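Local coordinates for protein A putative transcriptional regulator (Rhodococcus sp., PDB 2HKU) that probably binds DNA as a transcriptional regulator of the TetR family, with a helix-turn-helix DNA-binding part joined to an all-helical C-terminal part, at residues Asp94-Glu97 / Lys98-Ser102; Val194-Ile197 / Phe198-Gln202; Gly122-Ser125 / Glu126-Asp129; Leu66-Glu69 / Val70-Ala74; Gly39-Ile42 / Thr43-Cys46. One frame throughout, in Å; residues are numbered along the deposited sequence.

Interaction 1. Residues Asp94-Glu97 / Lys98-Ser102; sequences DYTE and KLVGS
K98 lays its aliphatic chain over the carbonyl oxygen and carboxylate of D94, one helical turn earlier. The methylenes do the touching: K98 CD stands 3.2 Å from D94 O, and K98 CE 3.1 Å from D94 OD1. The chain then bends at its last torsion (chi4 -53°), leaving K98 NZ 4.2 Å from D94 OD1, too far for a salt bridge, though the opposite charges probably still attract. With an alanine here, the D94 carboxylate would probably lose both this methylene packing and the nearby positive charge. The next pair, Y95 and L99, runs side by side in the same direction. Y95 swings its ring away from its own backbone N (chi1 170°), which brings CE2 within 3.8 Å of L99 CD1. T96 and V100 likewise point the same way, their CG2 methyls 4.1 Å apart, while the T96 hydroxyl turns back to the carbonyl of V92. Beneath these pairs run the backbone bonds of the helix, among them V100 N to T96 O at 3.0 Å and nearly straight (169°), and a bond from G101 N to E97 O. Y95 and L99 face helix 63-87, and Y95 also reaches helix 125-152; T96 and V100 meet helix 190-201, and L99 and V100 both touch F168 of helix 161-181. The D94-K98 pair lies on the more open side of the helix, beside two largely apolar pairs turned toward neighbouring helices: the i to i+4 pattern of an amphipathic helix packed within the all-helical C-terminal domain of TetR-family regulators.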
loop_
_atom_site.group_PDB
_atom_site.type_symbol
_atom_site.label_atom_id
_atom_site.label_comp_id
_atom_site.label_asym_id
_atom_site.label_seq_id
_atom_site.Cartn_x
_atom_site.Cartn_y
_atom_site.Cartn_z
ATOM N N ASP A 94 24.108 -1.617 -7.301
ATOM C CA ASP A 94 23.890 -0.210 -7.560
ATOM C C ASP A 94 22.675 0.074 -8.477
ATOM O O ASP A 94 22.114 1.161 -8.471
ATOM C CB ASP A 94 25.088 0.280 -8.295
ATOM C CG ASP A 94 25.524 1.597 -7.831
ATOM O OD1 ASP A 94 24.770 2.535 -8.135
ATOM O OD2 ASP A 94 26.616 1.685 -7.164
ATOM N N TYR A 95 22.366 -0.888 -9.320
ATOM C CA TYR A 95 21.206 -0.814 -10.206
ATOM C C TYR A 95 19.953 -0.870 -9.324
ATOM O O TYR A 95 19.061 -0.041 -9.477
ATOM C CB TYR A 95 21.265 -2.013 -11.121
ATOM C CG TYR A 95 20.063 -2.297 -11.980
ATOM C CD1 TYR A 95 20.050 -1.955 -13.337
ATOM C CD2 TYR A 95 18.958 -2.982 -11.451
ATOM C CE1 TYR A 95 18.965 -2.243 -14.123
ATOM C CE2 TYR A 95 17.870 -3.258 -12.207
ATOM C CZ TYR A 95 17.862 -2.916 -13.546
ATOM O OH TYR A 95 16.762 -3.239 -14.306
ATOM N N THR A 96 19.934 -1.864 -8.432
ATOM C CA THR A 96 18.914 -2.019 -7.431
ATOM C C THR A 96 18.749 -0.840 -6.519
ATOM O O THR A 96 17.608 -0.475 -6.264
ATOM C CB THR A 96 19.068 -3.295 -6.687
ATOM O OG1 THR A 96 19.314 -4.310 -7.644
ATOM C CG2 THR A 96 17.752 -3.662 -5.901
ATOM N N GLU A 97 19.846 -0.189 -6.084
ATOM C CA GLU A 97 19.770 0.990 -5.186
ATOM C C GLU A 97 19.168 2.169 -5.894
ATOM O O GLU A 97 18.376 2.993 -5.386
ATOM C CB GLU A 97 21.209 1.397 -4.680
ATOM C CG GLU A 97 21.726 0.701 -3.441
ATOM C CD GLU A 97 23.288 0.752 -3.277
ATOM O OE1 GLU A 97 23.824 1.886 -3.269
ATOM O OE2 GLU A 97 23.961 -0.331 -3.164
ATOM N N LYS A 98 19.602 2.292 -7.129
ATOM C CA LYS A 98 19.133 3.317 -7.990
ATOM C C LYS A 98 17.619 3.065 -8.310
ATOM O O LYS A 98 16.837 3.947 -8.285
ATOM C CB LYS A 98 19.972 3.254 -9.271
ATOM C CG LYS A 98 21.191 4.241 -9.305
ATOM C CD LYS A 98 22.237 3.723 -10.399
ATOM C CE LYS A 98 23.606 4.481 -10.231
ATOM N NZ LYS A 98 23.328 5.898 -10.247
ATOM N N LEU A 99 17.267 1.863 -8.665
ATOM C CA LEU A 99 15.876 1.624 -9.054
ATOM C C LEU A 99 14.969 1.899 -7.825
ATOM O O LEU A 99 14.111 2.718 -7.891
ATOM C CB LEU A 99 15.740 0.249 -9.641
ATOM C CG LEU A 99 14.468 -0.048 -10.484
ATOM C CD1 LEU A 99 14.731 -1.297 -11.333
ATOM C CD2 LEU A 99 13.285 -0.301 -9.555
ATOM N N VAL A 100 15.286 1.304 -6.688
ATOM C CA VAL A 100 14.474 1.435 -5.425
ATOM C C VAL A 100 14.511 2.815 -4.885
ATOM O O VAL A 100 13.490 3.439 -4.590
ATOM C CB VAL A 100 14.975 0.366 -4.390
ATOM C CG1 VAL A 100 14.248 0.471 -3.085
ATOM C CG2 VAL A 100 14.810 -0.988 -4.968
ATOM N N GLY A 101 15.721 3.394 -4.815
ATOM C CA GLY A 101 15.821 4.809 -4.464
ATOM C C GLY A 101 15.017 5.751 -5.295
ATOM O O GLY A 101 14.534 6.749 -4.776
ATOM N N SER A 102 14.862 5.487 -6.594
ATOM C CA SER A 102 13.999 6.359 -7.445
ATOM C C SER A 102 12.513 6.260 -7.099
ATOM O O SER A 102 11.803 7.272 -6.898
ATOM C CB SER A 102 14.125 5.963 -8.949
ATOM O OG SER A 102 13.513 6.963 -9.765
#

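Interaction 2. Residues Val194-Ile197 / Phe198-Gln202; sequences VAVI and FANLQ
I197 and F198 dominate the last two turns of helix 190-201, each meeting a side chain four residues away. I197 directs its CG2 branch along L201, with CG2 3.6 Å from L201 CD1; the two side chains point the same way. F198 lies beside V194 in similar fashion, but here the aromatic ring offers its edge: V194 CG1 sits in the ring plane, 3.6 Å from F198 CE2. The same edge meets the backbone, since F198 CD2 is 3.3 Å from V194 O, which also accepts the F198 N-H in a bond of 172° that lies in the carbonyl plane. A first torsion of -73° sets the ring there, beside its own backbone N. N200 is the third main partner. Its carboxamide stands alongside V196, with OD1 3.9 Å from V196 CG1, and its backbone N bonds to V196 O at 2.8 Å. A glycine in its place would probably leave V196 CG1 without that neighbour and open a gap toward A167 of the second subunit. The helix ends at L201; Q202, beyond it, adopts positive phi while its N still bonds to F198 O. The carbonyls near this end find partners elsewhere, that of L201 in W155 NE1 and that of N200 in R158 NH2. I197, F198 and L201 pack against helix 92-104, I197 also against helix 161-181, whereas V196, A199 and N200 meet K166, V163 and A167 of the second subunit. A helix near the C terminus that packs on its own core and on the second subunit is consistent with the helical dimer interface of TetR-family proteins.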
loop_
_atom_site.group_PDB
_atom_site.type_symbol
_atom_site.label_atom_id
_atom_site.label_comp_id
_atom_site.label_asym_id
_atom_site.label_seq_id
_atom_site.Cartn_x
_atom_site.Cartn_y
_atom_site.Cartn_z
ATOM N N VAL A 194 14.230 1.604 1.770
ATOM C CA VAL A 194 15.143 0.971 0.873
ATOM C C VAL A 194 15.700 -0.336 1.405
ATOM O O VAL A 194 15.757 -1.373 0.690
ATOM C CB VAL A 194 16.270 1.992 0.433
ATOM C CG1 VAL A 194 17.336 1.242 -0.288
ATOM C CG2 VAL A 194 15.665 3.039 -0.485
ATOM N N ALA A 195 16.068 -0.336 2.692
ATOM C CA ALA A 195 16.572 -1.549 3.350
ATOM C C ALA A 195 15.532 -2.697 3.414
ATOM O O ALA A 195 15.875 -3.868 3.382
ATOM C CB ALA A 195 17.096 -1.218 4.761
ATOM N N VAL A 196 14.248 -2.377 3.514
ATOM C CA VAL A 196 13.217 -3.488 3.505
ATOM C C VAL A 196 13.298 -4.177 2.095
ATOM O O VAL A 196 13.297 -5.388 2.009
ATOM C CB VAL A 196 11.746 -2.935 3.796
ATOM C CG1 VAL A 196 10.695 -3.885 3.322
ATOM C CG2 VAL A 196 11.531 -2.534 5.349
ATOM N N ILE A 197 13.387 -3.401 1.012
ATOM C CA ILE A 197 13.425 -4.032 -0.353
ATOM C C ILE A 197 14.685 -4.888 -0.466
ATOM O O ILE A 197 14.591 -6.050 -0.853
ATOM C CB ILE A 197 13.362 -3.034 -1.514
ATOM C CG1 ILE A 197 12.042 -2.217 -1.572
ATOM C CG2 ILE A 197 13.614 -3.748 -2.899
ATOM C CD1 ILE A 197 10.773 -3.049 -1.884
ATOM N N PHE A 198 15.850 -4.341 -0.044
ATOM C CA PHE A 198 17.051 -5.224 0.080
ATOM C C PHE A 198 16.919 -6.516 0.894
ATOM O O PHE A 198 17.427 -7.577 0.482
ATOM C CB PHE A 198 18.292 -4.392 0.421
ATOM C CG PHE A 198 18.779 -3.593 -0.754
ATOM C CD1 PHE A 198 19.541 -4.221 -1.756
ATOM C CD2 PHE A 198 18.457 -2.269 -0.898
ATOM C CE1 PHE A 198 19.994 -3.526 -2.886
ATOM C CE2 PHE A 198 18.891 -1.529 -2.032
ATOM C CZ PHE A 198 19.669 -2.177 -3.023
ATOM N N ALA A 199 16.258 -6.457 2.059
ATOM C CA ALA A 199 15.953 -7.655 2.810
ATOM C C ALA A 199 14.979 -8.560 2.122
ATOM O O ALA A 199 15.078 -9.799 2.277
ATOM C CB ALA A 199 15.437 -7.301 4.229
ATOM N N ASN A 200 14.024 -7.999 1.355
ATOM C CA ASN A 200 13.085 -8.852 0.596
ATOM C C ASN A 200 13.804 -9.633 -0.527
ATOM O O ASN A 200 13.443 -10.734 -0.816
ATOM C CB ASN A 200 11.971 -8.001 -0.076
ATOM C CG ASN A 200 10.952 -7.428 0.920
ATOM O OD1 ASN A 200 10.143 -6.556 0.561
ATOM N ND2 ASN A 200 10.980 -7.888 2.119
ATOM N N LEU A 201 14.772 -8.990 -1.186
ATOM C CA LEU A 201 15.458 -9.567 -2.367
ATOM C C LEU A 201 16.620 -10.479 -1.942
ATOM O O LEU A 201 16.911 -11.444 -2.644
ATOM C CB LEU A 201 15.966 -8.448 -3.253
ATOM C CG LEU A 201 14.842 -7.610 -3.895
ATOM C CD1 LEU A 201 15.381 -6.394 -4.590
ATOM C CD2 LEU A 201 14.091 -8.535 -4.867
ATOM N N GLN A 202 17.247 -10.150 -0.796
ATOM C CA GLN A 202 18.417 -10.859 -0.210
ATOM C C GLN A 202 19.410 -11.260 -1.349
ATOM O O GLN A 202 19.486 -12.409 -1.725
ATOM C CB GLN A 202 17.909 -12.058 0.587
ATOM C CG GLN A 202 18.735 -12.400 1.817
ATOM C CD GLN A 202 18.871 -11.201 2.796
ATOM O OE1 GLN A 202 19.927 -10.546 2.828
ATOM N NE2 GLN A 202 17.798 -10.901 3.569
#

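Interaction 3. Residues Gly122-Ser125 / Glu126-Asp129; sequences GRRS and ELRD
R124 is met along its aliphatic chain by E126, two residues on, and by L127, three residues on. The E126 carboxylate brings OE2 to 3.6 Å from R124 CB, touching the methylenes and not the guanidinium; R124 NE remains 5.7 Å from E126 OE2, and the two flat groups are turned 68° against each other. L127 packs along the same chain, from CB, where the two CB atoms are 3.9 Å apart, out to R124 CD, which L127 CD2 meets at the same distance. A bend in the arginine chain at chi2 and chi3 carries its charged end away from both partners.

R124 occupies the N-cap position of helix 125-152, the helix that follows the loop after helix 108-120 in this TetR-type C-terminal domain. Its carbonyl begins the helical bonding: R128 N reaches R124 O at 2.9 Å in an almost straight bond (178°). One residue on, D129 N bonds to S125 O at 3.0 Å. The D129 carboxylate, set beside its own backbone N by a first torsion of -66°, folds back so that OD2 lies 3.2 Å from S125 O, two acceptors with no bond between them. E126, in the first turn, is placed where the positive end of the helix would probably favour its charge.

Farther out, E126 OE1 makes a long, weak ion pair with R65 NE. L127 turns inward onto R65 and V68 of helix 63-87, and R128 packs on A181 of the second subunit. R124, S125, E126 and D129 also touch a crystal neighbour, which may influence how their side chains are turned.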
loop_
_atom_site.group_PDB
_atom_site.type_symbol
_atom_site.label_atom_id
_atom_site.label_comp_id
_atom_site.label_asym_id
_atom_site.label_seq_id
_atom_site.Cartn_x
_atom_site.Cartn_y
_atom_site.Cartn_z
ATOM N N GLY A 122 -13.873 1.644 -6.949
ATOM C CA GLY A 122 -14.538 0.469 -6.363
ATOM C C GLY A 122 -14.797 -0.505 -7.494
ATOM O O GLY A 122 -14.025 -1.476 -7.720
ATOM N N ARG A 123 -15.858 -0.196 -8.243
ATOM C CA ARG A 123 -16.390 -1.114 -9.246
ATOM C C ARG A 123 -16.786 -0.504 -10.577
ATOM O O ARG A 123 -17.312 -1.222 -11.434
ATOM C CB ARG A 123 -17.503 -1.992 -8.648
ATOM C CG ARG A 123 -17.920 -1.562 -7.280
ATOM C CD ARG A 123 -18.068 -2.733 -6.313
ATOM N NE ARG A 123 -17.912 -2.252 -4.928
ATOM C CZ ARG A 123 -18.856 -1.638 -4.196
ATOM N NH1 ARG A 123 -20.079 -1.418 -4.696
ATOM N NH2 ARG A 123 -18.581 -1.243 -2.947
ATOM N N ARG A 124 -16.524 0.804 -10.752
ATOM C CA ARG A 124 -16.677 1.478 -12.069
ATOM C C ARG A 124 -15.703 0.763 -12.971
ATOM O O ARG A 124 -14.503 0.972 -12.861
ATOM C CB ARG A 124 -16.295 2.976 -12.037
ATOM C CG ARG A 124 -17.300 3.962 -11.412
ATOM C CD ARG A 124 -16.563 5.125 -10.712
ATOM N NE ARG A 124 -16.628 5.021 -9.242
ATOM C CZ ARG A 124 -15.867 4.227 -8.481
ATOM N NH1 ARG A 124 -14.929 3.456 -9.041
ATOM N NH2 ARG A 124 -16.041 4.205 -7.149
ATOM N N SER A 125 -16.205 -0.090 -13.848
ATOM C CA SER A 125 -15.339 -0.918 -14.700
ATOM C C SER A 125 -14.495 -0.068 -15.652
ATOM O O SER A 125 -13.381 -0.484 -15.963
ATOM C CB SER A 125 -16.125 -2.018 -15.462
ATOM O OG SER A 125 -16.654 -1.528 -16.699
ATOM N N GLU A 126 -14.984 1.110 -16.084
ATOM C CA GLU A 126 -14.183 1.971 -16.985
ATOM C C GLU A 126 -12.831 1.685 -16.417
ATOM O O GLU A 126 -11.831 1.525 -17.162
ATOM C CB GLU A 126 -14.505 3.455 -16.892
ATOM C CG GLU A 126 -15.941 3.852 -16.806
ATOM C CD GLU A 126 -16.068 5.122 -15.970
ATOM O OE1 GLU A 126 -15.436 6.159 -16.341
ATOM O OE2 GLU A 126 -16.777 5.073 -14.941
ATOM N N LEU A 127 -12.706 1.806 -15.095
ATOM C CA LEU A 127 -11.970 2.865 -14.465
ATOM C C LEU A 127 -11.042 1.832 -13.744
ATOM O O LEU A 127 -9.852 1.988 -13.723
ATOM C CB LEU A 127 -12.764 3.747 -13.506
ATOM C CG LEU A 127 -12.346 5.226 -13.489
ATOM C CD1 LEU A 127 -12.389 5.880 -14.875
ATOM C CD2 LEU A 127 -13.174 6.028 -12.496
ATOM N N ARG A 128 -11.658 0.763 -13.205
ATOM C CA ARG A 128 -10.998 -0.465 -12.816
ATOM C C ARG A 128 -10.079 -1.069 -13.936
ATOM O O ARG A 128 -9.013 -1.558 -13.642
ATOM C CB ARG A 128 -12.041 -1.481 -12.368
ATOM C CG ARG A 128 -11.510 -2.646 -11.625
ATOM C CD ARG A 128 -12.151 -3.949 -12.114
ATOM N NE ARG A 128 -11.960 -5.034 -11.145
ATOM C CZ ARG A 128 -11.316 -6.191 -11.373
ATOM N NH1 ARG A 128 -10.789 -6.470 -12.573
ATOM N NH2 ARG A 128 -11.223 -7.093 -10.386
ATOM N N ASP A 129 -10.502 -1.000 -15.203
ATOM C CA ASP A 129 -9.693 -1.478 -16.333
ATOM C C ASP A 129 -8.386 -0.701 -16.555
ATOM O O ASP A 129 -7.351 -1.270 -16.924
ATOM C CB ASP A 129 -10.543 -1.491 -17.588
ATOM C CG ASP A 129 -11.694 -2.528 -17.523
ATOM O OD1 ASP A 129 -11.779 -3.394 -16.599
ATOM O OD2 ASP A 129 -12.549 -2.425 -18.405
#

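Interaction 4. Residues Leu66-Glu69 / Val70-Ala74; sequences LFVE and VACAA
L66 meets V70 through methyl groups: L66 CD1 lies 3.8 Å from V70 CG2. That same V70 methyl sits 3.1 Å from L66 O, over the carbonyl that accepts the V70 N-H. F67 points away from the following turn, and its ring makes an edge-to-face contact with F33; toward A71 it offers its backbone, with A71 N bonded to F67 O at 2.9 Å. V68 again works by side chain, its CG1 branch 4.0 Å from C72 SG, while C72 N gives V68 O a nearly straight bond (176°). E69 contributes its carbonyl to A73 N at 3.0 Å. Its side chain runs out extended (chi2 -172°) and ends in two salt bridges, OE2 to R65 NH2 and OE1 to R22 NH2, so that one oxygen is held from within its own helix and the other from helix 21-36. L66 and V70 pack on A29 of that same helix 21-36, V68 and C72 on helix 125-152, and F67, V68 and A71 on helix 108-120. Flanked in this way, helix 63-87 is consistent with the long helix that in TetR-family regulators links the DNA-binding helices to the C-terminal domain.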
loop_
_atom_site.group_PDB
_atom_site.type_symbol
_atom_site.label_atom_id
_atom_site.label_comp_id
_atom_site.label_asym_id
_atom_site.label_seq_id
_atom_site.Cartn_x
_atom_site.Cartn_y
_atom_site.Cartn_z
ATOM N N LEU A 66 -10.247 11.698 -15.427
ATOM C CA LEU A 66 -8.955 12.466 -15.447
ATOM C C LEU A 66 -7.965 12.056 -14.320
ATOM O O LEU A 66 -6.815 11.801 -14.605
ATOM C CB LEU A 66 -9.171 13.981 -15.445
ATOM C CG LEU A 66 -7.961 14.966 -15.548
ATOM C CD1 LEU A 66 -7.067 14.727 -16.723
ATOM C CD2 LEU A 66 -8.455 16.395 -15.546
ATOM N N PHE A 67 -8.453 11.952 -13.065
ATOM C CA PHE A 67 -7.640 11.613 -11.936
ATOM C C PHE A 67 -7.026 10.220 -12.126
ATOM O O PHE A 67 -5.821 10.056 -11.951
ATOM C CB PHE A 67 -8.478 11.544 -10.634
ATOM C CG PHE A 67 -7.624 11.283 -9.416
ATOM C CD1 PHE A 67 -6.801 12.310 -8.918
ATOM C CD2 PHE A 67 -7.536 10.056 -8.888
ATOM C CE1 PHE A 67 -5.990 12.119 -7.835
ATOM C CE2 PHE A 67 -6.766 9.825 -7.757
ATOM C CZ PHE A 67 -5.990 10.816 -7.227
ATOM N N VAL A 68 -7.863 9.205 -12.436
ATOM C CA VAL A 68 -7.282 7.891 -12.610
ATOM C C VAL A 68 -6.280 7.861 -13.808
ATOM O O VAL A 68 -5.211 7.226 -13.717
ATOM C CB VAL A 68 -8.422 6.749 -12.709
ATOM C CG1 VAL A 68 -7.789 5.403 -13.027
ATOM C CG2 VAL A 68 -9.205 6.720 -11.427
ATOM N N GLU A 69 -6.609 8.498 -14.938
ATOM C CA GLU A 69 -5.656 8.428 -16.038
ATOM C C GLU A 69 -4.337 9.085 -15.632
ATOM O O GLU A 69 -3.265 8.537 -15.886
ATOM C CB GLU A 69 -6.163 9.132 -17.287
ATOM C CG GLU A 69 -7.150 8.305 -18.025
ATOM C CD GLU A 69 -7.504 8.921 -19.334
ATOM O OE1 GLU A 69 -6.714 9.723 -19.905
ATOM O OE2 GLU A 69 -8.582 8.591 -19.765
ATOM N N VAL A 70 -4.424 10.261 -15.007
ATOM C CA VAL A 70 -3.225 10.963 -14.504
ATOM C C VAL A 70 -2.398 10.071 -13.570
ATOM O O VAL A 70 -1.110 10.061 -13.633
ATOM C CB VAL A 70 -3.653 12.309 -13.795
ATOM C CG1 VAL A 70 -2.591 12.855 -12.882
ATOM C CG2 VAL A 70 -4.126 13.361 -14.829
ATOM N N ALA A 71 -3.115 9.335 -12.675
ATOM C CA ALA A 71 -2.467 8.527 -11.659
ATOM C C ALA A 71 -1.735 7.337 -12.282
ATOM O O ALA A 71 -0.603 7.056 -11.959
ATOM C CB ALA A 71 -3.504 8.046 -10.584
ATOM N N CYS A 72 -2.409 6.648 -13.191
ATOM C CA CYS A 72 -1.810 5.622 -13.987
ATOM C C CYS A 72 -0.554 6.081 -14.801
ATOM O O CYS A 72 0.439 5.418 -14.751
ATOM C CB CYS A 72 -2.860 5.049 -14.919
ATOM S SG CYS A 72 -4.131 4.082 -13.867
ATOM N N ALA A 73 -0.659 7.109 -15.618
ATOM C CA ALA A 73 0.527 7.716 -16.351
ATOM C C ALA A 73 1.656 8.102 -15.431
ATOM O O ALA A 73 2.809 7.742 -15.664
ATOM C CB ALA A 73 0.095 8.861 -17.192
ATOM N N ALA A 74 1.335 8.731 -14.299
ATOM C CA ALA A 74 2.362 9.037 -13.270
ATOM C C ALA A 74 3.131 7.870 -12.758
ATOM O O ALA A 74 4.349 7.875 -12.720
ATOM C CB ALA A 74 1.743 9.868 -12.075
#

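Interaction 5. Residues Gly39-Ile42 / Thr43-Cys46; sequences GVPI and TQIC
V40 pushes its CG1 methyl between two side chains of the next helix, lying 3.8 Å from Q44 OE1 and 3.8 Å from I45 CG1, and crossing both at about a right angle. The puckered ring of P41 fits beside it: P41 CD is 3.5 Å from Q44 NE2, and P41 CB rests near the T43 hydroxyl. Q44, extended beyond CG, reaches back along the loop with its amide oxygen toward the valine and its amide nitrogen toward the proline. I42 fits between I45 and C46. Its CG1 lies opposite the backbone N (chi1 -152°), which sends CD1 to within 4.0 Å of I45 CD1 and leaves CG1 4.3 Å from C46 SG. P41, at the N-cap position, lends its carbonyl to Q44 N at 3.2 Å and, more weakly, to I45 N; I42 O takes C46 N at 2.8 Å. The helix so begun opens the predicted helix-turn-helix. Around it, V40, Q44 and I45 rest on L32 of helix 21-36 and I45 also on F33, I42 and C46 pack on V56 of helix 53-60, and I42 reaches K63 and L66 of helix 63-87, whose K63 NZ also bonds to V40 O.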
loop_
_atom_site.group_PDB
_atom_site.type_symbol
_atom_site.label_atom_id
_atom_site.label_comp_id
_atom_site.label_asym_id
_atom_site.label_seq_id
_atom_site.Cartn_x
_atom_site.Cartn_y
_atom_site.Cartn_z
ATOM N N GLY A 39 -8.734 16.058 -4.312
ATOM C CA GLY A 39 -9.601 17.195 -3.996
ATOM C C GLY A 39 -9.414 18.547 -4.708
ATOM O O GLY A 39 -10.297 19.437 -4.610
ATOM N N VAL A 40 -8.292 18.744 -5.401
ATOM C CA VAL A 40 -8.102 19.911 -6.312
ATOM C C VAL A 40 -9.325 20.151 -7.167
ATOM O O VAL A 40 -9.730 19.229 -7.919
ATOM C CB VAL A 40 -6.953 19.641 -7.303
ATOM C CG1 VAL A 40 -6.829 20.801 -8.435
ATOM C CG2 VAL A 40 -5.672 19.541 -6.574
ATOM N N PRO A 41 -9.970 21.353 -7.060
ATOM C CA PRO A 41 -11.102 21.511 -7.961
ATOM C C PRO A 41 -10.753 21.475 -9.445
ATOM O O PRO A 41 -9.741 21.982 -9.874
ATOM C CB PRO A 41 -11.711 22.877 -7.576
ATOM C CG PRO A 41 -11.195 23.214 -6.220
ATOM C CD PRO A 41 -9.802 22.524 -6.158
ATOM N N ILE A 42 -11.644 20.910 -10.233
ATOM C CA ILE A 42 -11.511 21.018 -11.685
ATOM C C ILE A 42 -11.239 22.442 -12.259
ATOM O O ILE A 42 -10.383 22.594 -13.139
ATOM C CB ILE A 42 -12.712 20.269 -12.404
ATOM C CG1 ILE A 42 -12.279 19.784 -13.774
ATOM C CG2 ILE A 42 -13.987 21.115 -12.430
ATOM C CD1 ILE A 42 -10.914 18.924 -13.660
ATOM N N THR A 43 -11.907 23.471 -11.713
ATOM C CA THR A 43 -11.752 24.905 -12.151
ATOM C C THR A 43 -10.302 25.427 -12.051
ATOM O O THR A 43 -9.844 26.282 -12.841
ATOM C CB THR A 43 -12.704 25.888 -11.357
ATOM O OG1 THR A 43 -12.512 25.755 -9.926
ATOM C CG2 THR A 43 -14.206 25.657 -11.702
ATOM N N GLN A 44 -9.586 24.917 -11.074
ATOM C CA GLN A 44 -8.202 25.257 -10.862
ATOM C C GLN A 44 -7.304 24.579 -11.867
ATOM O O GLN A 44 -6.293 25.138 -12.236
ATOM C CB GLN A 44 -7.827 24.712 -9.531
ATOM C CG GLN A 44 -6.916 25.546 -8.768
ATOM C CD GLN A 44 -6.700 24.961 -7.410
ATOM O OE1 GLN A 44 -5.746 24.240 -7.190
ATOM N NE2 GLN A 44 -7.596 25.258 -6.491
ATOM N N ILE A 45 -7.639 23.326 -12.244
ATOM C CA ILE A 45 -6.960 22.613 -13.332
ATOM C C ILE A 45 -7.213 23.335 -14.662
ATOM O O ILE A 45 -6.300 23.531 -15.430
ATOM C CB ILE A 45 -7.343 21.077 -13.395
ATOM C CG1 ILE A 45 -6.664 20.320 -12.235
ATOM C CG2 ILE A 45 -6.969 20.461 -14.720
ATOM C CD1 ILE A 45 -7.347 18.949 -11.841
ATOM N N CYS A 46 -8.463 23.704 -14.901
ATOM C CA CYS A 46 -8.871 24.415 -16.100
ATOM C C CYS A 46 -8.222 25.797 -16.166
ATOM O O CYS A 46 -7.762 26.209 -17.246
ATOM C CB CYS A 46 -10.387 24.529 -16.159
ATOM S SG CYS A 46 -11.190 22.951 -16.478
#

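How the interactions relate
Running from the N terminus, the chain passes interaction 5, then 4, 1, 3 and 2. Each is a single continuous piece of helix or helix start, so none closes a long loop, and they follow in series without nesting or crossing. Two clusters emerge. Interactions 5 and 4 touch through I42 and L66, and 4 and 3 through V68 and L127, tying the predicted DNA-binding helices to the start of helix 125-152. On the other side of the chain's centre, interactions 1 and 2 pack together through T96, E97 and V100 against I197, F198 and L201. The centres of interactions 1 and 4 are about 24 Å apart, though helices 63-87 and 92-104 are consecutive.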